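Local coordinates for protein glycosyl hydrolase family 88 (Pedobacter heparinus, PDB 3WIW) that acts as an unsaturated glucuronyl hydrolase with specificity for heparin, probably removing the unsaturated uronic acid that a polysaccharide lyase leaves at the end of its oligosaccharide products, at residues E344-P349 / F354-H359; K338-D343 / Y379-A384; T44-T49 / G76-T81; S58-P61 / V65-A68. One frame throughout, in Å; residues are numbered along the deposited sequence. Where two conformers were deposited one is given.

Interaction 1: E344-P349 / F354-H359; sequences EYLAKP and FFILKH
The backbone carbonyl of Glu344 meets two side chains from residues 354-359, both segments lying between helix 327-340 and strand 360-361. Lys358, whose chain bends at chi3 (-73°), brings NZ to 3.2 Å from Glu344 O in a weak hydrogen bond; the ammonium has its stronger partner in the backbone oxygen of Asp343. Glu344 O also lies in the plane of the His359 imidazole at its edge, with NE2 of His359 2.9 Å away, while ND1 of that ring bonds to Asp371. The His359 side chain is about 11 Å from that of Arg246, a predicted substrate-binding residue.

At Tyr345 the contact turns aromatic. His359 presents its edge to the phenol face in an offset edge-to-face pair, planes at 84°. The backbone O of Tyr345 accepts Lys358 N at 2.8 Å, in the carbonyl plane, and receives a CA-H...O contact from Leu357 CA at 3.2 Å. Leu346 pairs with Leu357 in a single beta bridge, the segments running nearly antiparallel. Its CG stands anti to the backbone N (chi1 -180°), and the branched end lies alongside Ile356, pointing the same way, with CD1 of Leu346 3.7 Å from CG2 of Ile356. Ala347 N then donates to Ile356 O at 2.9 Å, and its short side chain suits a position where CB of Ala347 is only 3.4 Å from Phe355 O. A water donates to both Ala347 O and Ile356 O. Lys348 NZ donates to a second water, 2.8 Å from Leu346 O.

Backbone carbonyls thus do most of the accepting, and amides, water and a lysine satisfy them, tying two irregular segments together around one bridge.

Interaction 2: K338-D343 / Y379-A384; sequences KTLSSD and YYYLEA
Leu340 and Ser341 meet Tyr381 in a small, buried contact between helices, apolar along the tyrosine ring and closed by one hydrogen bond at its hydroxyl. It lies where helix 327-340 ends and faces the middle of helix 375-392. The backbones are well separated, with CA of Leu340 8.2 Å from CA of Tyr381, and the long side chain of tyrosine bridges the gap. With CG anti to the backbone N (chi1 173°), the Tyr381 side chain extends straight from its helix toward the other.

Its hydroxyl donates to Ser341, the OH of Tyr381 lying 2.7 Å from OG of Ser341. That OG sits at the ring edge, in plane, and bonds in turn to the backbone O of Leu337, one turn back. A small hydroxyl residue suits this spot, since it can accept from the phenol while remaining tied to its own helix end. Leu340 supplies the greasy half: it slides past Tyr381 in the opposite direction, with CB of Leu340 3.9 Å from CE1 and CD1 of Leu340 4.0 Å from CD1 of the tyrosine.

Just beyond, OG of Ser342 donates at 2.7 Å to a lone pair of Thr339 O, which also accepts the amide of Ser342. The Tyr381 side chain lies about 11 Å from that of Trp250, a predicted substrate-binding residue, and the contact joins two helices of the alpha6/alpha6-barrel.

Interaction 3: T44-T49 / G76-T81; sequences TRAAQT and GFFPGT
The Phe78 ring turns its far rim toward helix 30-49. Ala47 N lies at the ring edge, in plane, 3.9 Å from CZ of Phe78, whereas the methyl of Ala46 comes in obliquely, with CB of Ala46 3.6 Å from both CZ and CE1 of Phe78. Phe101 of helix 92-103 meets the same ring edge-to-face.

Phe78 reaches this place because CG is anti to the backbone N (chi1 -179°), which sends the ring out from its helix across a wide gap: CA of Ala47 and CA of Phe78 are 9.1 Å apart. Short alanines on one helix and a long, flat phenylalanine on the other therefore complement each other. The methyl of Ala47 is a looser neighbour than that of Ala46, its CB 4.5 Å from CZ of Phe78. No hydrogen bond crosses the contact, which is van der Waals packing of methyls and backbone against the ring.

Each helix also ties a threonine hydroxyl back to its own backbone. OG1 of Thr49 donates to Arg45 O at 2.8 Å, tilted 35° from the carbonyl plane. OG1 of Thr81 donates from above the carbonyl plane of Phe77, whose O also accepts the amide of Thr81. Pro79, near the start of its helix, is well placed for a residue without an amide hydrogen.

Around this pair, Phe354 packs on Ala46 and Thr49, Phe101 touches Ala47 as well as Phe78, and strand 55-59 lays Asn55 and Pro56 against Phe78, so the aromatic ring is wedged between two helices and a hairpin strand.

Interaction 4: S58-P61 / V65-A68; sequences SVNP and VRLA
Ser58 and Arg66 form an antiparallel hydrogen-bonded pair in the beta hairpin of strands 55-59 and 65-68. The Arg66 side chain is about 11 Å from that of Asp116, the predicted nucleophile, and about 7 Å from a bound EPE buffer molecule. Of the pair's two backbone bonds, Arg66 N to Ser58 O is firm at 2.9 Å, its donor tilted 32° from the carbonyl plane. The return bond, Ser58 N to Arg66 O, is weak at 3.4 Å. Val59 and Val65 make the neighbouring non-hydrogen-bonded pair, and CA of Val65 adds a CA-H...O contact to Ser58 O. Beta-branched valines suit this extended backbone.

Among van der Waals contacts, side chains touch on the face carrying Ser58 and Arg66. With chi1 at 59°, OG of Ser58 stands between the backbone N and carbonyl carbon, 3.6 Å from CB of Arg66. Asn60 crosses Arg66 at about a right angle and sets OD1 3.7 Å from CB of Arg66.

The polar ends look elsewhere. Ser58 OG bonds to Glu369, whose carboxylate also forms a long, weak ion pair with the Arg66 guanidinium. Arg66 is extended, carrying that group well past the strand: its CD still lies 3.7 Å from OG of Ser58, while ND2 of Asn60 is hydrogen-bonded to OG1 of Thr64 in the turn.

Overall arrangement
Interactions 2 and 3 are the buried contacts, each joining two helices through one long aromatic side chain; interaction 3 has no hydrogen bond across it, while interaction 2 adds a hydroxyl bond. Interactions 1 and 4 are partly buried and share backbone hydrogen bonds, to which interaction 1 adds an aromatic pair and waters. Interaction 1 is nested in the loop closed by interaction 2, to which it is tied by the Lys348-Asp343 salt bridge. It also reaches the other two, since Phe354 packs on helix 30-49 and Phe355 on Ser58 and Val59. Interaction 4 lies inside the loop closed by interaction 3 without touching it, whereas Thr81 and Tyr379 connect interactions 2 and 3.

Interaction 1: E344-P349 / F354-H359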
loop_
_atom_site.group_PDB
_atom_site.type_symbol
_atom_site.label_atom_id
_atom_site.label_comp_id
_atom_site.label_asym_id
_atom_site.label_seq_id
_atom_site.Cartn_x
_atom_site.Cartn_y
_atom_site.Cartn_z
ATOM N N GLU A 344 1.011 7.177 20.967
ATOM C CA GLU A 344 1.981 7.882 20.148
ATOM C C GLU A 344 1.566 7.910 18.680
ATOM O O GLU A 344 1.798 8.911 17.999
ATOM C CB GLU A 344 3.327 7.179 20.264
ATOM C CG GLU A 344 4.451 7.859 19.505
ATOM C CD GLU A 344 5.779 7.113 19.644
ATOM O OE1 GLU A 344 5.815 6.024 20.268
ATOM O OE2 GLU A 344 6.798 7.607 19.119
ATOM N N TYR A 345 0.945 6.826 18.191
ATOM C CA TYR A 345 0.590 6.687 16.771
ATOM C C TYR A 345 -0.896 6.715 16.432
ATOM O O TYR A 345 -1.271 7.084 15.322
ATOM C CB TYR A 345 1.246 5.438 16.164
ATOM C CG TYR A 345 2.720 5.633 15.945
ATOM C CD1 TYR A 345 3.198 6.201 14.772
ATOM C CD2 TYR A 345 3.633 5.293 16.924
ATOM C CE1 TYR A 345 4.550 6.403 14.561
ATOM C CE2 TYR A 345 5.005 5.489 16.727
ATOM C CZ TYR A 345 5.449 6.067 15.553
ATOM O OH TYR A 345 6.786 6.290 15.325
ATOM N N LEU A 346 -1.737 6.321 17.380
ATOM C CA LEU A 346 -3.162 6.191 17.103
ATOM C C LEU A 346 -3.898 7.433 17.584
ATOM O O LEU A 346 -3.880 7.758 18.782
ATOM C CB LEU A 346 -3.725 4.946 17.798
ATOM C CG LEU A 346 -5.212 4.678 17.596
ATOM C CD1 LEU A 346 -5.445 4.181 16.172
ATOM C CD2 LEU A 346 -5.722 3.673 18.570
ATOM N N ALA A 347 -4.537 8.142 16.662
ATOM C CA ALA A 347 -5.303 9.341 17.023
ATOM C C ALA A 347 -6.398 9.056 18.043
ATOM O O ALA A 347 -7.029 7.994 18.024
ATOM C CB ALA A 347 -5.938 9.911 15.774
ATOM N N LYS A 348 -6.663 10.025 18.913
ATOM C CA LYS A 348 -7.821 9.919 19.795
ATOM C C LYS A 348 -9.084 10.198 19.003
ATOM O O LYS A 348 -9.053 10.967 18.041
ATOM C CB LYS A 348 -7.701 10.934 20.920
ATOM C CG LYS A 348 -6.543 10.619 21.797
ATOM C CD LYS A 348 -6.268 11.720 22.825
ATOM C CE LYS A 348 -4.966 11.458 23.570
ATOM N NZ LYS A 348 -3.739 11.556 22.708
ATOM N N PRO A 349 -10.210 9.597 19.413
ATOM C CA PRO A 349 -11.472 9.824 18.701
ATOM C C PRO A 349 -11.765 11.302 18.554
ATOM O O PRO A 349 -11.685 12.060 19.520
ATOM C CB PRO A 349 -12.511 9.188 19.621
ATOM C CG PRO A 349 -11.768 8.123 20.338
ATOM C CD PRO A 349 -10.361 8.628 20.512
ATOM N N PHE A 354 -9.767 13.313 11.781
ATOM C CA PHE A 354 -10.428 12.018 11.621
ATOM C C PHE A 354 -9.589 10.949 10.918
ATOM O O PHE A 354 -10.100 9.861 10.616
ATOM C CB PHE A 354 -11.808 12.148 10.957
ATOM C CG PHE A 354 -12.692 13.180 11.599
ATOM C CD1 PHE A 354 -12.892 13.196 12.980
ATOM C CD2 PHE A 354 -13.318 14.158 10.825
ATOM C CE1 PHE A 354 -13.707 14.164 13.558
ATOM C CE2 PHE A 354 -14.134 15.117 11.399
ATOM C CZ PHE A 354 -14.322 15.120 12.765
ATOM N N PHE A 355 -8.308 11.228 10.676
ATOM C CA PHE A 355 -7.404 10.166 10.275
ATOM C C PHE A 355 -7.127 9.245 11.456
ATOM O O PHE A 355 -7.167 9.666 12.612
ATOM C CB PHE A 355 -6.087 10.724 9.765
ATOM C CG PHE A 355 -6.195 11.443 8.456
ATOM C CD1 PHE A 355 -6.174 10.738 7.260
ATOM C CD2 PHE A 355 -6.314 12.827 8.406
ATOM C CE1 PHE A 355 -6.260 11.398 6.023
ATOM C CE2 PHE A 355 -6.394 13.496 7.190
ATOM C CZ PHE A 355 -6.371 12.786 5.988
ATOM N N ILE A 356 -6.784 8.004 11.164
ATOM C CA ILE A 356 -6.614 6.992 12.204
ATOM C C ILE A 356 -5.200 7.025 12.821
ATOM O O ILE A 356 -5.065 7.054 14.029
ATOM C CB ILE A 356 -6.940 5.601 11.645
ATOM C CG1 ILE A 356 -8.421 5.541 11.202
ATOM C CG2 ILE A 356 -6.637 4.523 12.671
ATOM C CD1 ILE A 356 -8.804 4.334 10.377
ATOM N N LEU A 357 -4.154 7.028 11.994
ATOM C CA LEU A 357 -2.769 7.064 12.460
ATOM C C LEU A 357 -2.121 8.430 12.264
ATOM O O LEU A 357 -2.571 9.253 11.454
ATOM C CB LEU A 357 -1.932 6.041 11.707
ATOM C CG LEU A 357 -2.258 4.569 11.927
ATOM C CD1 LEU A 357 -1.249 3.709 11.165
ATOM C CD2 LEU A 357 -2.254 4.216 13.398
ATOM N N LYS A 358 -1.048 8.644 13.020
ATOM C CA LYS A 358 -0.196 9.825 12.891
ATOM C C LYS A 358 1.185 9.442 12.345
ATOM O O LYS A 358 1.510 8.254 12.217
ATOM C CB LYS A 358 -0.028 10.456 14.268
ATOM C CG LYS A 358 -1.344 10.966 14.839
ATOM C CD LYS A 358 -1.199 11.449 16.293
ATOM C CE LYS A 358 -1.028 10.300 17.292
ATOM N NZ LYS A 358 -0.658 10.817 18.655
ATOM N N HIS A 359 1.995 10.442 11.998
ATOM C CA HIS A 359 3.455 10.237 11.812
ATOM C C HIS A 359 3.887 9.445 10.574
ATOM O O HIS A 359 4.747 8.565 10.684
ATOM C CB HIS A 359 4.122 9.624 13.056
ATOM C CG HIS A 359 3.794 10.323 14.337
ATOM N ND1 HIS A 359 3.976 11.677 14.526
ATOM C CD2 HIS A 359 3.314 9.839 15.507
ATOM C CE1 HIS A 359 3.627 11.994 15.763
ATOM N NE2 HIS A 359 3.193 10.897 16.368
HETATM O O HOH W 1 -3.212 9.859 20.524
HETATM O O HOH W 2 -7.615 6.970 15.359
#

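Interaction 2: K338-D343 / Y379-A384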
loop_
_atom_site.group_PDB
_atom_site.type_symbol
_atom_site.label_atom_id
_atom_site.label_comp_id
_atom_site.label_asym_id
_atom_site.label_seq_id
_atom_site.Cartn_x
_atom_site.Cartn_y
_atom_site.Cartn_z
ATOM N N LYS A 338 1.157 -3.177 17.825
ATOM C CA LYS A 338 1.026 -2.652 19.172
ATOM C C LYS A 338 1.571 -1.227 19.258
ATOM O O LYS A 338 0.969 -0.384 19.916
ATOM C CB LYS A 338 1.689 -3.581 20.170
ATOM C CG LYS A 338 0.852 -4.819 20.420
ATOM C CD LYS A 338 1.587 -5.858 21.253
ATOM C CE LYS A 338 0.653 -6.991 21.622
ATOM N NZ LYS A 338 1.315 -8.014 22.462
ATOM N N THR A 339 2.691 -0.941 18.596
ATOM C CA THR A 339 3.220 0.426 18.562
ATOM C C THR A 339 2.294 1.390 17.811
ATOM O O THR A 339 2.008 2.504 18.289
ATOM C CB THR A 339 4.648 0.471 17.962
ATOM O OG1 THR A 339 5.531 -0.331 18.758
ATOM C CG2 THR A 339 5.185 1.906 17.937
ATOM N N LEU A 340 1.825 0.975 16.638
ATOM C CA LEU A 340 0.922 1.811 15.856
ATOM C C LEU A 340 -0.389 2.091 16.574
ATOM O O LEU A 340 -1.013 3.120 16.325
ATOM C CB LEU A 340 0.643 1.197 14.480
ATOM C CG LEU A 340 1.826 1.234 13.514
ATOM C CD1 LEU A 340 1.345 0.612 12.219
ATOM C CD2 LEU A 340 2.337 2.657 13.229
ATOM N N SER A 341 -0.791 1.184 17.469
ATOM C CA SER A 341 -2.050 1.296 18.199
ATOM C C SER A 341 -1.916 2.043 19.525
ATOM O O SER A 341 -2.914 2.248 20.224
ATOM C CB SER A 341 -2.643 -0.092 18.462
ATOM O OG SER A 341 -2.828 -0.800 17.252
ATOM N N SER A 342 -0.690 2.430 19.877
ATOM C CA SER A 342 -0.425 3.162 21.110
ATOM C C SER A 342 -0.776 4.645 20.942
ATOM O O SER A 342 -0.973 5.133 19.838
ATOM C CB SER A 342 1.047 2.996 21.512
ATOM O OG SER A 342 1.908 3.762 20.701
ATOM N N ASP A 343 -0.815 5.373 22.051
ATOM C CA ASP A 343 -1.128 6.796 22.039
ATOM C C ASP A 343 -0.244 7.594 21.099
ATOM O O ASP A 343 -0.693 8.559 20.506
ATOM C CB ASP A 343 -0.956 7.350 23.472
ATOM C CG ASP A 343 -1.087 8.879 23.553
ATOM O OD1 ASP A 343 -0.073 9.618 23.405
ATOM O OD2 ASP A 343 -2.225 9.354 23.750
ATOM N N TYR A 379 -5.220 2.850 5.515
ATOM C CA TYR A 379 -5.707 1.733 4.745
ATOM C C TYR A 379 -4.923 0.472 5.092
ATOM O O TYR A 379 -5.515 -0.568 5.443
ATOM C CB TYR A 379 -5.552 2.086 3.274
ATOM C CG TYR A 379 -5.925 0.958 2.347
ATOM C CD1 TYR A 379 -7.259 0.748 1.939
ATOM C CD2 TYR A 379 -4.939 0.086 1.839
ATOM C CE1 TYR A 379 -7.587 -0.280 1.054
ATOM C CE2 TYR A 379 -5.268 -0.953 0.959
ATOM C CZ TYR A 379 -6.591 -1.120 0.571
ATOM O OH TYR A 379 -6.954 -2.105 -0.304
ATOM N N TYR A 380 -3.591 0.548 5.034
ATOM C CA TYR A 380 -2.782 -0.644 5.306
ATOM C C TYR A 380 -2.793 -1.031 6.781
ATOM O O TYR A 380 -2.690 -2.209 7.108
ATOM C CB TYR A 380 -1.356 -0.550 4.714
ATOM C CG TYR A 380 -1.420 -0.578 3.201
ATOM C CD1 TYR A 380 -1.758 -1.750 2.504
ATOM C CD2 TYR A 380 -1.234 0.595 2.469
ATOM C CE1 TYR A 380 -1.870 -1.772 1.108
ATOM C CE2 TYR A 380 -1.345 0.594 1.077
ATOM C CZ TYR A 380 -1.672 -0.596 0.402
ATOM O OH TYR A 380 -1.814 -0.562 -0.950
ATOM N N TYR A 381 -2.982 -0.057 7.671
ATOM C CA TYR A 381 -3.152 -0.373 9.076
ATOM C C TYR A 381 -4.423 -1.178 9.332
ATOM O O TYR A 381 -4.383 -2.218 9.993
ATOM C CB TYR A 381 -3.161 0.918 9.889
ATOM C CG TYR A 381 -3.494 0.755 11.350
ATOM C CD1 TYR A 381 -2.629 0.084 12.214
ATOM C CD2 TYR A 381 -4.654 1.297 11.870
ATOM C CE1 TYR A 381 -2.920 -0.036 13.596
ATOM C CE2 TYR A 381 -4.961 1.193 13.229
ATOM C CZ TYR A 381 -4.091 0.522 14.081
ATOM O OH TYR A 381 -4.406 0.420 15.418
ATOM N N LEU A 382 -5.558 -0.743 8.779
ATOM C CA LEU A 382 -6.769 -1.540 8.972
ATOM C C LEU A 382 -6.658 -2.892 8.263
ATOM O O LEU A 382 -7.169 -3.904 8.774
ATOM C CB LEU A 382 -8.044 -0.797 8.555
ATOM C CG LEU A 382 -8.384 0.440 9.392
ATOM C CD1 LEU A 382 -9.817 0.835 9.120
ATOM C CD2 LEU A 382 -8.175 0.204 10.894
ATOM N N GLU A 383 -5.985 -2.949 7.117
ATOM C CA GLU A 383 -5.783 -4.236 6.450
ATOM C C GLU A 383 -5.016 -5.176 7.372
ATOM O O GLU A 383 -5.377 -6.350 7.536
ATOM C CB GLU A 383 -5.023 -4.032 5.159
ATOM C CG GLU A 383 -4.962 -5.282 4.307
ATOM C CD GLU A 383 -4.181 -5.004 3.062
ATOM O OE1 GLU A 383 -4.809 -4.658 2.048
ATOM O OE2 GLU A 383 -2.929 -5.081 3.092
ATOM N N ALA A 384 -3.981 -4.642 8.028
ATOM C CA ALA A 384 -3.193 -5.437 8.964
ATOM C C ALA A 384 -4.023 -5.900 10.177
ATOM O O ALA A 384 -3.920 -7.058 10.612
ATOM C CB ALA A 384 -1.950 -4.650 9.406
#

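Interaction 3: T44-T49 / G76-T81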
loop_
_atom_site.group_PDB
_atom_site.type_symbol
_atom_site.label_atom_id
_atom_site.label_comp_id
_atom_site.label_asym_id
_atom_site.label_seq_id
_atom_site.Cartn_x
_atom_site.Cartn_y
_atom_site.Cartn_z
ATOM N N THR A 44 -16.397 7.005 10.777
ATOM C CA THR A 44 -17.769 7.498 10.800
ATOM C C THR A 44 -17.785 9.020 10.662
ATOM O O THR A 44 -18.524 9.577 9.839
ATOM C CB THR A 44 -18.485 7.075 12.090
ATOM O OG1 THR A 44 -18.508 5.647 12.160
ATOM C CG2 THR A 44 -19.912 7.625 12.160
ATOM N N ARG A 45 -16.942 9.692 11.439
ATOM C CA ARG A 45 -16.869 11.142 11.385
ATOM C C ARG A 45 -16.283 11.619 10.050
ATOM O O ARG A 45 -16.755 12.610 9.486
ATOM C CB ARG A 45 -16.005 11.669 12.534
ATOM C CG ARG A 45 -16.515 11.366 13.941
ATOM C CD ARG A 45 -17.786 12.103 14.280
ATOM N NE ARG A 45 -17.735 13.564 14.128
ATOM C CZ ARG A 45 -17.252 14.436 15.017
ATOM N NH1 ARG A 45 -16.695 14.043 16.160
ATOM N NH2 ARG A 45 -17.312 15.735 14.749
ATOM N N ALA A 46 -15.239 10.949 9.558
ATOM C CA ALA A 46 -14.651 11.322 8.271
ATOM C C ALA A 46 -15.687 11.269 7.144
ATOM O O ALA A 46 -15.795 12.197 6.331
ATOM C CB ALA A 46 -13.477 10.423 7.948
ATOM N N ALA A 47 -16.454 10.184 7.092
ATOM C CA ALA A 47 -17.421 10.013 6.000
ATOM C C ALA A 47 -18.574 11.030 6.083
ATOM O O ALA A 47 -19.187 11.357 5.079
ATOM C CB ALA A 47 -17.939 8.588 5.980
ATOM N N GLN A 48 -18.865 11.517 7.292
ATOM C CA GLN A 48 -19.865 12.562 7.529
ATOM C C GLN A 48 -19.333 13.933 7.123
ATOM O O GLN A 48 -20.095 14.830 6.771
ATOM C CB GLN A 48 -20.239 12.602 9.016
ATOM C CG GLN A 48 -21.090 11.415 9.475
ATOM C CD GLN A 48 -21.172 11.262 10.985
ATOM O OE1 GLN A 48 -20.442 11.912 11.748
ATOM N NE2 GLN A 48 -22.054 10.380 11.426
ATOM N N THR A 49 -18.019 14.093 7.186
ATOM C CA THR A 49 -17.391 15.400 7.017
ATOM C C THR A 49 -16.904 15.680 5.580
ATOM O O THR A 49 -17.169 16.758 5.018
ATOM C CB THR A 49 -16.218 15.528 8.012
ATOM O OG1 THR A 49 -16.725 15.430 9.347
ATOM C CG2 THR A 49 -15.514 16.854 7.873
ATOM N N GLY A 76 -8.138 6.535 -3.980
ATOM C CA GLY A 76 -8.851 5.305 -3.686
ATOM C C GLY A 76 -8.699 4.796 -2.271
ATOM O O GLY A 76 -9.477 3.918 -1.865
ATOM N N PHE A 77 -7.714 5.289 -1.506
ATOM C CA PHE A 77 -7.455 4.716 -0.190
ATOM C C PHE A 77 -8.580 4.931 0.819
ATOM O O PHE A 77 -8.945 4.000 1.517
ATOM C CB PHE A 77 -6.130 5.214 0.390
ATOM C CG PHE A 77 -4.932 4.684 -0.352
ATOM C CD1 PHE A 77 -4.635 3.314 -0.336
ATOM C CD2 PHE A 77 -4.103 5.545 -1.061
ATOM C CE1 PHE A 77 -3.512 2.807 -0.985
ATOM C CE2 PHE A 77 -2.980 5.053 -1.737
ATOM C CZ PHE A 77 -2.689 3.676 -1.714
ATOM N N PHE A 78 -9.138 6.137 0.911
ATOM C CA PHE A 78 -10.201 6.401 1.886
ATOM C C PHE A 78 -11.436 5.494 1.685
ATOM O O PHE A 78 -11.857 4.844 2.641
ATOM C CB PHE A 78 -10.576 7.866 1.917
ATOM C CG PHE A 78 -11.642 8.184 2.916
ATOM C CD1 PHE A 78 -11.399 8.050 4.285
ATOM C CD2 PHE A 78 -12.888 8.612 2.497
ATOM C CE1 PHE A 78 -12.384 8.345 5.209
ATOM C CE2 PHE A 78 -13.885 8.912 3.408
ATOM C CZ PHE A 78 -13.640 8.783 4.774
ATOM N N PRO A 79 -11.980 5.381 0.448
ATOM C CA PRO A 79 -13.089 4.420 0.324
ATOM C C PRO A 79 -12.652 2.988 0.674
ATOM O O PRO A 79 -13.416 2.253 1.291
ATOM C CB PRO A 79 -13.543 4.550 -1.132
ATOM C CG PRO A 79 -12.523 5.400 -1.821
ATOM C CD PRO A 79 -11.794 6.196 -0.762
ATOM N N GLY A 80 -11.428 2.601 0.333
ATOM C CA GLY A 80 -10.928 1.298 0.728
ATOM C C GLY A 80 -10.909 1.111 2.230
ATOM O O GLY A 80 -11.270 0.046 2.747
ATOM N N THR A 81 -10.491 2.147 2.945
ATOM C CA THR A 81 -10.433 2.112 4.408
ATOM C C THR A 81 -11.835 1.964 4.997
ATOM O O THR A 81 -12.037 1.232 5.984
ATOM C CB THR A 81 -9.706 3.351 4.953
ATOM O OG1 THR A 81 -8.450 3.450 4.273
ATOM C CG2 THR A 81 -9.453 3.227 6.452
#

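Interaction 4: S58-P61 / V65-A68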
loop_
_atom_site.group_PDB
_atom_site.type_symbol
_atom_site.label_atom_id
_atom_site.label_comp_id
_atom_site.label_asym_id
_atom_site.label_seq_id
_atom_site.Cartn_x
_atom_site.Cartn_y
_atom_site.Cartn_z
ATOM N N SER A 58 -4.111 14.064 3.632
ATOM C CA SER A 58 -3.117 14.328 4.659
ATOM C C SER A 58 -3.471 15.638 5.347
ATOM O O SER A 58 -4.450 16.298 4.981
ATOM C CB SER A 58 -1.698 14.381 4.076
ATOM O OG SER A 58 -1.586 15.391 3.085
ATOM N N VAL A 59 -2.684 16.021 6.351
ATOM C CA VAL A 59 -2.924 17.265 7.063
ATOM C C VAL A 59 -1.767 18.220 6.775
ATOM O O VAL A 59 -0.604 17.888 6.991
ATOM C CB VAL A 59 -3.092 17.006 8.565
ATOM C CG1 VAL A 59 -3.255 18.333 9.333
ATOM C CG2 VAL A 59 -4.298 16.106 8.814
ATOM N N ASN A 60 -2.098 19.394 6.249
ATOM C CA ASN A 60 -1.112 20.423 5.926
ATOM C C ASN A 60 -0.473 21.009 7.176
ATOM O O ASN A 60 -1.059 20.922 8.261
ATOM C CB ASN A 60 -1.814 21.541 5.168
ATOM C CG ASN A 60 -2.327 21.083 3.819
ATOM O OD1 ASN A 60 -1.646 20.331 3.103
ATOM N ND2 ASN A 60 -3.541 21.502 3.469
ATOM N N PRO A 61 0.726 21.616 7.039
ATOM C CA PRO A 61 1.393 22.268 8.173
ATOM C C PRO A 61 0.486 23.247 8.921
ATOM O O PRO A 61 0.626 23.365 10.134
ATOM C CB PRO A 61 2.558 23.010 7.507
ATOM C CG PRO A 61 2.895 22.143 6.321
ATOM C CD PRO A 61 1.582 21.591 5.835
ATOM N N VAL A 65 -6.891 20.242 5.799
ATOM C CA VAL A 65 -6.800 18.920 5.192
ATOM C C VAL A 65 -6.520 19.019 3.695
ATOM O O VAL A 65 -7.207 19.753 2.967
ATOM C CB VAL A 65 -8.085 18.120 5.423
ATOM C CG1 VAL A 65 -7.979 16.760 4.757
ATOM C CG2 VAL A 65 -8.349 17.962 6.907
ATOM N N ARG A 66 -5.483 18.321 3.245
ATOM C CA ARG A 66 -5.225 18.163 1.814
ATOM C C ARG A 66 -6.160 17.101 1.281
ATOM O O ARG A 66 -6.231 16.001 1.830
ATOM C CB ARG A 66 -3.779 17.751 1.559
ATOM C CG ARG A 66 -3.479 17.498 0.103
ATOM C CD ARG A 66 -1.999 17.262 -0.133
ATOM N NE ARG A 66 -1.752 16.909 -1.528
ATOM C CZ ARG A 66 -0.546 16.752 -2.055
ATOM N NH1 ARG A 66 -0.420 16.426 -3.332
ATOM N NH2 ARG A 66 0.530 16.944 -1.310
ATOM N N LEU A 67 -6.874 17.433 0.209
ATOM C CA LEU A 67 -7.857 16.537 -0.395
ATOM C C LEU A 67 -7.337 15.915 -1.695
ATOM O O LEU A 67 -6.510 16.516 -2.400
ATOM C CB LEU A 67 -9.182 17.284 -0.666
ATOM C CG LEU A 67 -9.819 17.958 0.552
ATOM C CD1 LEU A 67 -10.998 18.807 0.145
ATOM C CD2 LEU A 67 -10.225 16.894 1.567
ATOM N N ALA A 68 -7.835 14.718 -2.003
ATOM C CA ALA A 68 -7.414 13.939 -3.160
ATOM C C ALA A 68 -8.598 13.794 -4.120
ATOM O O ALA A 68 -9.471 12.948 -3.920
ATOM C CB ALA A 68 -6.939 12.574 -2.715
#